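Local structure of structural protein ORF273 (Acidianus two-tailed virus, 4ART) at residues Glu101-Phe104 / Asp105-Tyr108; Asn259-Asp262 / Cys263-Glu267; Asn158-Ile162 / Asp163-Arg167; Gly109-Ile113 / Ser114-Lys118. The protein is a heat- and acid-stable structural protein of the virion with a new fold, its precise role unknown. All coordinates share one frame; numbering follows the deposited sequence.

Contact 1 (Glu101-Phe104 / Asp105-Tyr108)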
loop_
_atom_site.group_PDB
_atom_site.type_symbol
_atom_site.label_atom_id
_atom_site.label_comp_id
_atom_site.label_asym_id
_atom_site.label_seq_id
_atom_site.Cartn_x
_atom_site.Cartn_y
_atom_site.Cartn_z
ATOM N N GLU A 101 -11.460 -7.382 -1.406
ATOM C CA GLU A 101 -10.158 -6.914 -0.929
ATOM C C GLU A 101 -9.697 -7.787 0.224
ATOM O O GLU A 101 -8.523 -8.147 0.281
ATOM C CB GLU A 101 -10.244 -5.449 -0.494
ATOM C CG GLU A 101 -8.877 -4.802 -0.374
ATOM C CD GLU A 101 -8.891 -3.306 -0.138
ATOM O OE1 GLU A 101 -9.738 -2.610 -0.747
ATOM O OE2 GLU A 101 -8.039 -2.826 0.646
ATOM N N PHE A 102 -10.625 -8.138 1.130
ATOM C CA PHE A 102 -10.384 -9.054 2.243
ATOM C C PHE A 102 -9.848 -10.389 1.706
ATOM O O PHE A 102 -8.795 -10.838 2.138
ATOM C CB PHE A 102 -11.697 -9.281 3.038
ATOM C CG PHE A 102 -11.646 -10.325 4.130
ATOM C CD1 PHE A 102 -10.827 -10.155 5.244
ATOM C CD2 PHE A 102 -12.475 -11.435 4.087
ATOM C CE1 PHE A 102 -10.799 -11.107 6.264
ATOM C CE2 PHE A 102 -12.447 -12.386 5.114
ATOM C CZ PHE A 102 -11.614 -12.213 6.195
ATOM N N LEU A 103 -10.538 -10.983 0.725
ATOM C CA LEU A 103 -10.120 -12.264 0.124
ATOM C C LEU A 103 -8.784 -12.136 -0.587
ATOM O O LEU A 103 -7.922 -13.003 -0.447
ATOM C CB LEU A 103 -11.199 -12.791 -0.829
ATOM C CG LEU A 103 -12.540 -13.169 -0.210
ATOM C CD1 LEU A 103 -13.467 -13.685 -1.288
ATOM C CD2 LEU A 103 -12.385 -14.198 0.927
ATOM N N PHE A 104 -8.577 -11.011 -1.281
ATOM C CA PHE A 104 -7.310 -10.763 -1.959
ATOM C C PHE A 104 -6.143 -10.635 -0.958
ATOM O O PHE A 104 -5.077 -11.205 -1.171
ATOM C CB PHE A 104 -7.414 -9.557 -2.901
ATOM C CG PHE A 104 -6.119 -9.241 -3.576
ATOM C CD1 PHE A 104 -5.692 -9.987 -4.675
ATOM C CD2 PHE A 104 -5.309 -8.219 -3.107
ATOM C CE1 PHE A 104 -4.457 -9.739 -5.268
ATOM C CE2 PHE A 104 -4.094 -7.943 -3.733
ATOM C CZ PHE A 104 -3.678 -8.702 -4.816
ATOM N N ASP A 105 -6.351 -9.893 0.128
ATOM C CA ASP A 105 -5.357 -9.726 1.182
ATOM C C ASP A 105 -5.017 -11.071 1.837
ATOM O O ASP A 105 -3.860 -11.300 2.120
ATOM C CB ASP A 105 -5.851 -8.731 2.247
ATOM C CG ASP A 105 -5.893 -7.269 1.813
ATOM O OD1 ASP A 105 -5.612 -6.988 0.611
ATOM O OD2 ASP A 105 -6.255 -6.414 2.653
ATOM N N ILE A 106 -6.022 -11.972 2.033
ATOM C CA ILE A 106 -5.882 -13.334 2.607
ATOM C C ILE A 106 -4.979 -14.193 1.719
ATOM O O ILE A 106 -4.056 -14.847 2.201
ATOM C CB ILE A 106 -7.279 -14.050 2.716
ATOM C CG1 ILE A 106 -8.174 -13.463 3.798
ATOM C CG2 ILE A 106 -7.160 -15.589 2.874
ATOM C CD1 ILE A 106 -9.593 -14.109 3.782
ATOM N N ASP A 107 -5.311 -14.221 0.425
ATOM C CA ASP A 107 -4.693 -15.064 -0.593
ATOM C C ASP A 107 -3.345 -14.561 -1.162
ATOM O O ASP A 107 -2.511 -15.377 -1.565
ATOM C CB ASP A 107 -5.743 -15.402 -1.683
ATOM C CG ASP A 107 -7.000 -16.085 -1.140
ATOM O OD1 ASP A 107 -6.863 -16.964 -0.245
ATOM O OD2 ASP A 107 -8.117 -15.755 -1.621
ATOM N N TYR A 108 -3.094 -13.230 -1.099
ATOM C CA TYR A 108 -1.881 -12.570 -1.609
ATOM C C TYR A 108 -1.251 -11.543 -0.663
ATOM O O TYR A 108 -0.372 -10.795 -1.089
ATOM C CB TYR A 108 -2.177 -11.855 -2.938
ATOM C CG TYR A 108 -2.610 -12.760 -4.068
ATOM C CD1 TYR A 108 -3.947 -13.111 -4.232
ATOM C CD2 TYR A 108 -1.692 -13.228 -5.002
ATOM C CE1 TYR A 108 -4.354 -13.947 -5.269
ATOM C CE2 TYR A 108 -2.092 -14.038 -6.066
ATOM C CZ TYR A 108 -3.425 -14.400 -6.191
ATOM O OH TYR A 108 -3.834 -15.193 -7.236
#

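Contact 2 (Asn259-Asp262 / Cys263-Glu267)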
loop_
_atom_site.group_PDB
_atom_site.type_symbol
_atom_site.label_atom_id
_atom_site.label_comp_id
_atom_site.label_asym_id
_atom_site.label_seq_id
_atom_site.Cartn_x
_atom_site.Cartn_y
_atom_site.Cartn_z
ATOM N N ASN A 259 -15.209 -16.864 16.733
ATOM C CA ASN A 259 -15.483 -18.303 16.716
ATOM C C ASN A 259 -14.798 -18.875 15.461
ATOM O O ASN A 259 -14.914 -18.290 14.376
ATOM C CB ASN A 259 -17.001 -18.572 16.709
ATOM C CG ASN A 259 -17.389 -19.970 16.280
ATOM O OD1 ASN A 259 -16.965 -20.980 16.868
ATOM N ND2 ASN A 259 -18.198 -20.059 15.227
ATOM N N LYS A 260 -14.086 -20.011 15.621
ATOM C CA LYS A 260 -13.349 -20.699 14.557
ATOM C C LYS A 260 -14.273 -20.972 13.377
ATOM O O LYS A 260 -15.457 -21.236 13.566
ATOM C CB LYS A 260 -12.834 -22.065 15.051
ATOM C CG LYS A 260 -11.635 -22.055 15.996
ATOM C CD LYS A 260 -11.624 -23.373 16.828
ATOM C CE LYS A 260 -10.356 -23.679 17.607
ATOM N NZ LYS A 260 -9.975 -22.585 18.540
ATOM N N ILE A 261 -13.739 -20.892 12.166
ATOM C CA ILE A 261 -14.485 -21.218 10.960
ATOM C C ILE A 261 -13.483 -21.731 9.904
ATOM O O ILE A 261 -12.316 -21.320 9.923
ATOM C CB ILE A 261 -15.383 -20.018 10.469
ATOM C CG1 ILE A 261 -16.475 -20.486 9.468
ATOM C CG2 ILE A 261 -14.577 -18.841 9.942
ATOM C CD1 ILE A 261 -17.371 -19.343 8.823
ATOM N N ASP A 262 -13.925 -22.634 9.013
ATOM C CA ASP A 262 -13.088 -23.091 7.912
ATOM C C ASP A 262 -12.861 -21.894 6.968
ATOM O O ASP A 262 -13.812 -21.189 6.637
ATOM C CB ASP A 262 -13.737 -24.235 7.142
ATOM C CG ASP A 262 -12.774 -24.798 6.116
ATOM O OD1 ASP A 262 -11.763 -25.395 6.528
ATOM O OD2 ASP A 262 -12.933 -24.482 4.914
ATOM N N CYS A 263 -11.609 -21.676 6.543
ATOM C CA CYS A 263 -11.221 -20.576 5.665
ATOM C C CYS A 263 -11.861 -20.678 4.331
ATOM O O CYS A 263 -12.166 -19.651 3.725
ATOM C CB CYS A 263 -9.708 -20.488 5.530
ATOM S SG CYS A 263 -8.871 -20.003 7.045
ATOM N N LEU A 264 -11.998 -21.907 3.839
ATOM C CA LEU A 264 -12.624 -22.098 2.538
ATOM C C LEU A 264 -14.128 -21.889 2.613
ATOM O O LEU A 264 -14.702 -21.364 1.659
ATOM C CB LEU A 264 -12.182 -23.404 1.866
ATOM C CG LEU A 264 -10.653 -23.511 1.703
ATOM C CD1 LEU A 264 -10.247 -24.896 1.313
ATOM C CD2 LEU A 264 -10.115 -22.473 0.707
ATOM N N LYS A 265 -14.735 -22.135 3.794
ATOM C CA LYS A 265 -16.152 -21.834 4.013
ATOM C C LYS A 265 -16.303 -20.298 3.991
ATOM O O LYS A 265 -17.251 -19.780 3.403
ATOM C CB LYS A 265 -16.639 -22.429 5.351
ATOM C CG LYS A 265 -18.127 -22.219 5.660
ATOM C CD LYS A 265 -19.028 -23.290 5.028
ATOM C CE LYS A 265 -20.498 -22.999 5.226
ATOM N NZ LYS A 265 -21.351 -24.138 4.787
ATOM N N LEU A 266 -15.313 -19.584 4.565
ATOM C CA LEU A 266 -15.234 -18.129 4.641
ATOM C C LEU A 266 -15.359 -17.406 3.298
ATOM O O LEU A 266 -16.101 -16.431 3.219
ATOM C CB LEU A 266 -13.935 -17.709 5.353
ATOM C CG LEU A 266 -13.832 -16.263 5.757
ATOM C CD1 LEU A 266 -14.988 -15.882 6.596
ATOM C CD2 LEU A 266 -12.559 -16.002 6.500
ATOM N N GLU A 267 -14.639 -17.877 2.254
ATOM C CA GLU A 267 -14.648 -17.284 0.907
ATOM C C GLU A 267 -16.035 -17.337 0.250
ATOM O O GLU A 267 -16.281 -16.587 -0.689
ATOM C CB GLU A 267 -13.579 -17.898 -0.021
ATOM C CG GLU A 267 -12.325 -18.428 0.672
ATOM C CD GLU A 267 -11.036 -17.633 0.580
ATOM O OE1 GLU A 267 -10.816 -16.952 -0.449
ATOM O OE2 GLU A 267 -10.205 -17.759 1.509
HETATM O O HOH W 1 -9.801 -23.795 7.518
#

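Contact 3 (Asn158-Ile162 / Asp163-Arg167)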
loop_
_atom_site.group_PDB
_atom_site.type_symbol
_atom_site.label_atom_id
_atom_site.label_comp_id
_atom_site.label_asym_id
_atom_site.label_seq_id
_atom_site.Cartn_x
_atom_site.Cartn_y
_atom_site.Cartn_z
ATOM N N ASN A 158 -2.772 -15.338 8.607
ATOM C CA ASN A 158 -1.826 -15.997 7.682
ATOM C C ASN A 158 -0.433 -15.999 8.281
ATOM O O ASN A 158 0.125 -14.941 8.514
ATOM C CB ASN A 158 -1.805 -15.269 6.313
ATOM C CG ASN A 158 -3.084 -15.471 5.538
ATOM O OD1 ASN A 158 -3.602 -16.557 5.458
ATOM N ND2 ASN A 158 -3.815 -14.415 5.264
ATOM N N ILE A 159 0.133 -17.191 8.506
ATOM C CA ILE A 159 1.449 -17.362 9.101
ATOM C C ILE A 159 2.476 -17.818 8.077
ATOM O O ILE A 159 2.368 -18.906 7.515
ATOM C CB ILE A 159 1.365 -18.277 10.351
ATOM C CG1 ILE A 159 0.344 -17.709 11.371
ATOM C CG2 ILE A 159 2.729 -18.429 10.960
ATOM C CD1 ILE A 159 -0.110 -18.664 12.365
ATOM N N TYR A 160 3.517 -17.002 7.886
ATOM C CA TYR A 160 4.597 -17.288 6.931
ATOM C C TYR A 160 5.873 -17.542 7.694
ATOM O O TYR A 160 6.208 -16.790 8.601
ATOM C CB TYR A 160 4.825 -16.067 6.001
ATOM C CG TYR A 160 3.614 -15.646 5.193
ATOM C CD1 TYR A 160 2.667 -14.774 5.721
ATOM C CD2 TYR A 160 3.391 -16.155 3.910
ATOM C CE1 TYR A 160 1.533 -14.414 4.997
ATOM C CE2 TYR A 160 2.276 -15.786 3.171
ATOM C CZ TYR A 160 1.342 -14.927 3.721
ATOM O OH TYR A 160 0.264 -14.543 2.969
ATOM N N ASP A 161 6.612 -18.545 7.275
ATOM C CA ASP A 161 7.938 -18.873 7.796
ATOM C C ASP A 161 8.876 -17.942 7.024
ATOM O O ASP A 161 8.919 -18.014 5.798
ATOM C CB ASP A 161 8.288 -20.354 7.503
ATOM C CG ASP A 161 9.677 -20.743 7.993
ATOM O OD1 ASP A 161 10.639 -20.569 7.241
ATOM O OD2 ASP A 161 9.800 -21.160 9.138
ATOM N N ILE A 162 9.611 -17.077 7.725
ATOM C CA ILE A 162 10.490 -16.079 7.104
ATOM C C ILE A 162 11.596 -16.682 6.225
ATOM O O ILE A 162 11.802 -16.193 5.124
ATOM C CB ILE A 162 10.990 -15.010 8.150
ATOM C CG1 ILE A 162 9.777 -14.195 8.700
ATOM C CG2 ILE A 162 12.091 -14.090 7.554
ATOM C CD1 ILE A 162 10.032 -13.370 9.890
ATOM N N ASP A 163 12.279 -17.736 6.695
ATOM C CA ASP A 163 13.347 -18.407 5.942
ATOM C C ASP A 163 12.854 -18.940 4.614
ATOM O O ASP A 163 13.527 -18.779 3.596
ATOM C CB ASP A 163 13.913 -19.607 6.738
ATOM C CG ASP A 163 14.680 -19.276 7.990
ATOM O OD1 ASP A 163 15.133 -18.118 8.119
ATOM O OD2 ASP A 163 14.885 -20.197 8.820
ATOM N N SER A 164 11.697 -19.617 4.650
ATOM C CA SER A 164 11.054 -20.256 3.498
ATOM C C SER A 164 10.685 -19.206 2.494
ATOM O O SER A 164 10.983 -19.365 1.314
ATOM C CB SER A 164 9.810 -21.021 3.938
ATOM O OG SER A 164 10.173 -22.356 4.212
ATOM N N LEU A 165 10.084 -18.114 2.964
ATOM C CA LEU A 165 9.720 -16.990 2.132
ATOM C C LEU A 165 10.950 -16.339 1.482
ATOM O O LEU A 165 10.939 -16.089 0.277
ATOM C CB LEU A 165 8.941 -15.966 2.976
ATOM C CG LEU A 165 8.164 -14.943 2.209
ATOM C CD1 LEU A 165 7.313 -15.592 1.097
ATOM C CD2 LEU A 165 7.269 -14.185 3.133
ATOM N N ALA A 166 12.009 -16.090 2.271
ATOM C CA ALA A 166 13.245 -15.469 1.772
ATOM C C ALA A 166 13.872 -16.325 0.657
ATOM O O ALA A 166 14.299 -15.773 -0.357
ATOM C CB ALA A 166 14.254 -15.257 2.920
ATOM N N ARG A 167 13.890 -17.674 0.835
ATOM C CA ARG A 167 14.414 -18.624 -0.131
ATOM C C ARG A 167 13.634 -18.577 -1.436
ATOM O O ARG A 167 14.252 -18.566 -2.482
ATOM C CB ARG A 167 14.410 -20.059 0.436
ATOM C CG ARG A 167 15.589 -20.349 1.335
ATOM C CD ARG A 167 15.752 -21.838 1.606
ATOM N NE ARG A 167 14.652 -22.390 2.400
ATOM C CZ ARG A 167 14.617 -22.382 3.729
ATOM N NH1 ARG A 167 15.610 -21.833 4.425
ATOM N NH2 ARG A 167 13.589 -22.921 4.373
HETATM O O HOH W 2 12.043 -21.282 10.273
HETATM O O HOH W 3 12.377 -22.581 6.723
#

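Contact 4 (Gly109-Ile113 / Ser114-Lys118). With SO4 (sulfate ion), chain E.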
loop_
_atom_site.group_PDB
_atom_site.type_symbol
_atom_site.label_atom_id
_atom_site.label_comp_id
_atom_site.label_asym_id
_atom_site.label_seq_id
_atom_site.Cartn_x
_atom_site.Cartn_y
_atom_site.Cartn_z
ATOM N N GLY A 109 -1.671 -11.521 0.595
ATOM C CA GLY A 109 -1.179 -10.577 1.591
ATOM C C GLY A 109 0.198 -10.901 2.115
ATOM O O GLY A 109 0.409 -11.025 3.334
ATOM N N LEU A 110 1.159 -10.977 1.175
ATOM C CA LEU A 110 2.542 -11.255 1.487
ATOM C C LEU A 110 3.139 -10.110 2.261
ATOM O O LEU A 110 2.799 -8.958 2.028
ATOM C CB LEU A 110 3.353 -11.454 0.198
ATOM C CG LEU A 110 3.326 -12.867 -0.383
ATOM C CD1 LEU A 110 3.808 -12.874 -1.781
ATOM C CD2 LEU A 110 4.179 -13.804 0.418
ATOM N N PRO A 111 4.074 -10.404 3.159
ATOM C CA PRO A 111 4.803 -9.316 3.814
ATOM C C PRO A 111 5.521 -8.477 2.793
ATOM O O PRO A 111 5.858 -8.926 1.696
ATOM C CB PRO A 111 5.870 -10.029 4.631
ATOM C CG PRO A 111 5.928 -11.389 4.091
ATOM C CD PRO A 111 4.606 -11.727 3.531
ATOM N N SER A 112 5.703 -7.234 3.171
ATOM C CA SER A 112 6.461 -6.217 2.503
ATOM C C SER A 112 7.870 -6.797 2.202
ATOM O O SER A 112 8.442 -7.491 3.062
ATOM C CB SER A 112 6.554 -5.025 3.452
ATOM O OG SER A 112 7.890 -4.616 3.639
ATOM N N ILE A 113 8.418 -6.509 0.994
ATOM C CA ILE A 113 9.751 -6.962 0.571
ATOM C C ILE A 113 10.788 -6.449 1.564
ATOM O O ILE A 113 11.646 -7.211 2.024
ATOM C CB ILE A 113 10.051 -6.544 -0.913
ATOM C CG1 ILE A 113 9.400 -7.537 -1.880
ATOM C CG2 ILE A 113 11.575 -6.448 -1.230
ATOM C CD1 ILE A 113 9.988 -9.005 -1.894
ATOM N N SER A 114 10.649 -5.167 1.934
ATOM C CA SER A 114 11.516 -4.488 2.885
ATOM C C SER A 114 11.626 -5.280 4.179
ATOM O O SER A 114 12.728 -5.495 4.668
ATOM C CB SER A 114 11.004 -3.074 3.173
ATOM O OG SER A 114 10.993 -2.260 2.015
ATOM N N ASP A 115 10.498 -5.693 4.732
ATOM C CA ASP A 115 10.431 -6.473 5.964
ATOM C C ASP A 115 11.126 -7.824 5.866
ATOM O O ASP A 115 11.964 -8.110 6.715
ATOM C CB ASP A 115 8.971 -6.654 6.432
ATOM C CG ASP A 115 8.392 -5.449 7.173
ATOM O OD1 ASP A 115 9.166 -4.623 7.645
ATOM O OD2 ASP A 115 7.163 -5.358 7.287
ATOM N N ILE A 116 10.827 -8.626 4.848
ATOM C CA ILE A 116 11.445 -9.974 4.672
ATOM C C ILE A 116 12.941 -9.887 4.476
ATOM O O ILE A 116 13.680 -10.680 5.053
ATOM C CB ILE A 116 10.787 -10.833 3.551
ATOM C CG1 ILE A 116 9.310 -10.789 3.635
ATOM C CG2 ILE A 116 11.324 -12.289 3.419
ATOM C CD1 ILE A 116 8.916 -10.196 2.462
ATOM N N LEU A 117 13.385 -8.932 3.660
ATOM C CA LEU A 117 14.805 -8.713 3.436
ATOM C C LEU A 117 15.479 -8.322 4.763
ATOM O O LEU A 117 16.508 -8.900 5.095
ATOM C CB LEU A 117 15.005 -7.595 2.399
ATOM C CG LEU A 117 16.458 -7.329 2.022
ATOM C CD1 LEU A 117 17.104 -8.567 1.401
ATOM C CD2 LEU A 117 16.587 -6.106 1.130
ATOM N N LYS A 118 14.895 -7.357 5.513
ATOM C CA LYS A 118 15.418 -6.909 6.810
ATOM C C LYS A 118 15.496 -8.106 7.772
ATOM O O LYS A 118 16.543 -8.352 8.368
ATOM C CB LYS A 118 14.523 -5.799 7.399
ATOM C CG LYS A 118 14.843 -5.408 8.844
ATOM C CD LYS A 118 13.977 -4.252 9.339
ATOM C CE LYS A 118 12.630 -4.639 9.856
ATOM N NZ LYS A 118 11.767 -3.443 10.051
HETATM S S SO4 E . 7.141 -2.047 1.215
HETATM O O1 SO4 E . 7.964 -3.222 0.994
HETATM O O2 SO4 E . 6.024 -2.305 2.114
HETATM O O3 SO4 E . 7.981 -0.996 1.793
HETATM O O4 SO4 E . 6.572 -1.601 -0.063
HETATM O O HOH W 4 7.931 -2.296 5.755
#

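Contact 1 (Glu101-Phe104 / Asp105-Tyr108)
Phe102 and Ile106 meet on the inward side of helix 99-108, where the CD1 methyl of Ile106 sits over one face of the phenyl ring. The methyl is 3.8 Å from the ring centroid and displaced toward the rim, a CH-pi contact whose nearest ring atom is CE2. Ile106 has CG1 anti to its own carbonyl carbon (chi1 -71°) and an extended chi2, which swings CD1 back over the preceding turn. Leu103 CD2 also reaches this methyl, at 4.0 Å, and the two aliphatic chains run alongside each other.

A second i to i+4 pair runs down another side of the helix. Phe104, its CG anti to the backbone N (chi1 178°), turns its ring along the helix toward Tyr108, whose CB lies over one ring face at 4.2 Å from the Phe104 centroid. The two rings are near parallel, with planes at 20°, but offset so that little of one ring covers the other; Phe104 CE1 and Tyr108 CD1 touch at 3.6 Å. The helix is packed on two sides: Phe102 rests on Val144 of the central sheet, while Phe104 and Tyr108 both lie against Pro217 and Tyr221 of helix 210-221.

Four consecutive i to i+4 backbone bonds carry the turn, from Asp105 N to Glu101 O at 2.8 Å through to Tyr108 N to Phe104 O. On the acidic side, the carboxylates of Glu101 and Asp105 cross with OE2 and OD2 4.5 Å apart, a proximity that may raise the pKa of one of them.

Contact 2 (Asn259-Asp262 / Cys263-Glu267)
Leu266 N bonds back to Asp262 O at 3.0 Å, the first helical backbone bond where the chain leaves edge strand 258-261 and goes straight into the short helix 263-266. Asp262 still has an extended backbone (psi 134°), and from Cys263 onward the angles are helical.

The carboxylate of Asp262 folds over the start of this turn. With CG anti to its own N (chi1 -173°) and beside the carbonyl carbon, OD2 is carried to the amides that follow. It accepts from Lys265 N at 3.2 Å, approached on the anti side and 20° out of the carboxylate plane, and more weakly from Leu264 N at 2.9 Å, where the N-H points poorly. The other oxygen, OD1, accepts a hydrogen bond from a water at 2.7 Å, and that water in turn accepts from Cys263 N, so both carboxylate oxygens serve the first amides of the helix.

Apolar contact is sparse. Ile261 CD1 comes to 4.3 Å from Lys265 CG, whose chain bends at chi2 and leads away. Ile261 CG2 faces Leu266 CD1 at 4.5 Å, a loose contact. Leu266 also packs on Phe102 of helix 99-108.

Cys263 is tied by a disulfide to Cys250 of the neighbouring strand 247-253, pinning the helix start to the sheet. The whole is a strand-to-helix junction with a classical Asp N-cap, placed near the C-terminal end of the chain.

Contact 3 (Asn158-Ile162 / Asp163-Arg167)
Tyr160 and Leu165 form the buried, apolar half of this strand-to-helix turn, Tyr160 CB meeting Leu165 CD2 at 4.2 Å. Both residues point into the contact, and Leu165, with CG anti to its own N (chi1 -163°), leans its branched end back toward the tyrosine. The close packing here comes from the surroundings: Leu165 also packs on Pro111 and Ile116, while Ile162 is buried against Phe119, so the apolar side of the turn is closed by helix 113-123 and the loop before it.

Between the two halves runs the backbone of the helix start. Leu165 N bonds to Asp161 O at 3.1 Å, and Ala166 N follows to Ile162 O. Asp161, the last residue of strand 154-161, is the N-cap of helix 162-168: its OD1 accepts from Ser164 N at 3.0 Å through the anti lone pair. Strand and helix axes stand at 69° to each other, so the chain turns sharply over this cap.

The other side is polar and watery. One water donates to Asp161 OD1 at 2.7 Å and accepts from Arg167 NH2, also at 2.7 Å, thus linking the cap to the guanidinium six residues on; it touches Ser164 OG only weakly. A second water donates to Asp161 OD2 at 2.5 Å and, weakly, to Asp163 OD2. Asp161 OD1 and Asp163 OD2 stand 4.5 Å apart; the helix amides, the nearby arginine and Lys123, in a long, weak ion pair with Asp163 OD2, would probably ease this pairing of acids. The guanidinium of Arg167 lies with one face over the Asp163 carbonyl oxygen.

Contact 4 (Gly109-Ile113 / Ser114-Lys118)
Ser112 OG is gripped by three partners at once. It accepts from Asp115 N in a nearly straight bond (167°), with 3.0 Å between Asp115 N and Ser112 OG. The hydroxyl donates to O1 of a sulfate ion, the Ser112 OG to O1 distance again being 3.0 Å. A water 3.1 Å from Ser112 OG donates to it as well. The same water reaches Asp115 OD1 weakly, bridging the cap to the first turn. Ser112 chi1 lies at an unusual 127°, an angle that places OG between Asp115 N and sulfate O1.

The sulfate, probably from the crystallisation liquor, sits off the start of the helix. Besides the serine hydroxyl it has a weak bond from Ser114 N to O1 at 3.4 Å. Ser114 OG lies 3.3 Å from O3, but its firm partner is Glu195 OE2 of helix 188-201; Arg215 of the second subunit packs on this serine as well.

On the buried side the Pro111 ring and Ile116 cross at about a right angle, with CG of the proline 3.5 Å from CG1 of the isoleucine, though the end of Ile116 is less surely placed. The main-chain pattern is completed by Leu117 N, which bonds to Ile113 O at 2.9 Å. Leu117 itself runs on to Phe191 and Ile194, and Ile116 to Ile171, so the helix start is wedged among several neighbours. Further out, Lys118 NZ and Asp115 OD1 form a long salt bridge on the polar flank.

This is a serine N-cap opening helix 113-123, with an anion held at the helix N-terminus, where the amides and the helix dipole would be expected to attract it.

Along the chain the order is contact 1, contact 4, contact 3, contact 2. Contacts 1 and 4 adjoin in sequence, helix 99-108 leading through the loop into helix 113-123, with centres about 16 Å apart. Contact 3, at the end of strand 154-161, packs directly on contact 4, about 10 Å away between centres, and touches contact 1, Ile106 O lying beside Asn158 ND2. Contact 2 sits at the far edge of the same seven-stranded mixed sheet, about 23 Å from contact 3 centre to centre, yet touches contact 1, where Leu103 meets Glu267. Three of the four are N-capped helix starts, and contacts 2 and 3 join strands of the central sheet of this thermostable protein to helices.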